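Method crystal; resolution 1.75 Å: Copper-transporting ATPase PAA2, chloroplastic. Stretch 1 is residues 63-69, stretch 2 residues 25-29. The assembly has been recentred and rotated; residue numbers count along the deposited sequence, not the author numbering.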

# COMPACT_ATOMS: atom_id res chain seq x y z
N GLY A 63 10.04 -3.87 0.76
CA GLY A 63 9.07 -2.78 0.85
C GLY A 63 9.57 -1.65 1.72
O GLY A 63 10.74 -1.61 2.12
N THR A 64 8.66 -0.72 1.99
CA THR A 64 8.94 0.53 2.68
C THR A 64 7.87 0.76 3.72
O THR A 64 6.72 0.38 3.53
CB THR A 64 8.98 1.71 1.70
OG1 THR A 64 9.98 1.49 0.71
CG2 THR A 64 9.34 3.00 2.36
N LEU A 65 8.27 1.35 4.84
CA LEU A 65 7.39 1.60 5.97
C LEU A 65 7.60 3.03 6.44
O LEU A 65 8.76 3.49 6.52
CB LEU A 65 7.73 0.57 7.07
CG LEU A 65 7.57 0.76 8.58
CD1 LEU A 65 6.14 0.32 9.03
CD2 LEU A 65 8.57 -0.04 9.35
N ALA A 66 6.51 3.68 6.85
CA ALA A 66 6.60 5.03 7.38
C ALA A 66 5.42 5.24 8.31
O ALA A 66 4.38 4.59 8.18
CB ALA A 66 6.57 6.09 6.27
N GLU A 67 5.57 6.20 9.23
CA GLU A 67 4.49 6.50 10.15
C GLU A 67 3.60 7.59 9.55
O GLU A 67 4.08 8.67 9.19
CB GLU A 67 5.05 6.92 11.51
CG GLU A 67 4.03 6.82 12.60
CD GLU A 67 4.54 7.09 14.01
OE1 GLU A 67 5.74 7.41 14.21
OE2 GLU A 67 3.70 6.97 14.92
N ILE A 68 2.31 7.29 9.44
CA ILE A 68 1.32 8.22 8.91
C ILE A 68 0.30 8.53 10.00
O ILE A 68 -0.40 7.64 10.47
CB ILE A 68 0.56 7.64 7.71
CG1 ILE A 68 1.46 6.94 6.70
CG2 ILE A 68 -0.31 8.74 7.08
CD1 ILE A 68 2.48 7.75 6.14
N ASP A 69 0.22 9.80 10.37
CA ASP A 69 -0.67 10.28 11.43
C ASP A 69 -0.72 9.32 12.62
O ASP A 69 -1.78 8.91 13.09
CB ASP A 69 -2.07 10.52 10.87
CG ASP A 69 -2.92 11.32 11.81
OD1 ASP A 69 -2.84 12.57 11.77
OD2 ASP A 69 -3.66 10.70 12.60
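Stretch 2 (25-29) AAVEK

Stretch 2 carries a helix that began earlier in the chain through residues 25-27 and then runs into loop by Lys 29; it lies against one face of the strand formed by residues 63-68. Alternation along the extended backbone turns Thr 64, Ala 66 and Ile 68 toward the helix, while Leu 65 and Glu 67 point away. The contacts run in reverse order: Ile 68 lies nearest Ala 26, and Thr 64 meets Val 27 and the end of Glu 28.

Val 27 is the centre of the packing. With chi1 at 176° (t), its two methyls spread along the strand: CG1 lies 3.6 Å from Thr 64 O and 3.7 Å from Thr 64 CG2, whereas CG2 reaches Ala 66 CB at 4.2 Å. Thr 64, with chi1 at -59° (m), sets its methyl against Val 27 and turns OG1 toward the Glu 28 carboxylate. The small Ala 66 lets the backbones approach, its CA being 5.7 Å from Val 27 CA. Farther along, Ile 68 (chi1 and chi2 both m) extends CD1 to 3.9 Å from Ala 26 CB and 4.3 Å from Val 27 CG2; here a long side chain meets a short one, spanning 7.8 Å between Ile 68 CA and Ala 26 CA.

Glu 28 leaves helical phi/psi, and its CB points away. Its m, m side chain nevertheless folds back, bringing OE2 to 4.0 Å from Thr 64 OG1, too far for a hydrogen bond. No hydrogen bonds link the stretches, so the contact rests chiefly on apolar packing.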

# COMPACT_ATOMS: atom_id res chain seq x y z
N ALA A 25 0.94 6.28 -1.50
CA ALA A 25 1.80 7.30 -2.09
C ALA A 25 2.58 8.11 -1.04
O ALA A 25 3.71 8.57 -1.31
CB ALA A 25 0.95 8.23 -2.95
N ALA A 26 2.02 8.30 0.16
CA ALA A 26 2.77 8.94 1.23
C ALA A 26 4.01 8.13 1.58
O ALA A 26 5.10 8.69 1.78
CB ALA A 26 1.92 9.10 2.49
N VAL A 27 3.85 6.81 1.67
CA VAL A 27 5.01 5.95 1.95
C VAL A 27 5.98 5.93 0.78
O VAL A 27 7.21 5.90 0.99
CB VAL A 27 4.52 4.53 2.32
CG1 VAL A 27 5.67 3.62 2.52
CG2 VAL A 27 3.72 4.58 3.55
N GLU A 28 5.48 5.92 -0.44
CA GLU A 28 6.29 5.77 -1.64
C GLU A 28 6.85 7.09 -2.15
O GLU A 28 7.49 7.09 -3.20
CB GLU A 28 5.48 5.10 -2.74
CG GLU A 28 5.06 3.68 -2.38
CD GLU A 28 6.17 2.71 -2.57
OE1 GLU A 28 6.12 1.97 -3.57
OE2 GLU A 28 7.09 2.71 -1.76
N LYS A 29 6.68 8.17 -1.39
CA LYS A 29 6.88 9.54 -1.88
C LYS A 29 8.20 9.71 -2.63
O LYS A 29 8.24 10.21 -3.76
CB LYS A 29 6.81 10.51 -0.70
CG LYS A 29 6.47 11.98 -1.08
CD LYS A 29 5.06 12.10 -1.68
CE LYS A 29 4.74 13.52 -2.01
NZ LYS A 29 3.46 13.66 -2.80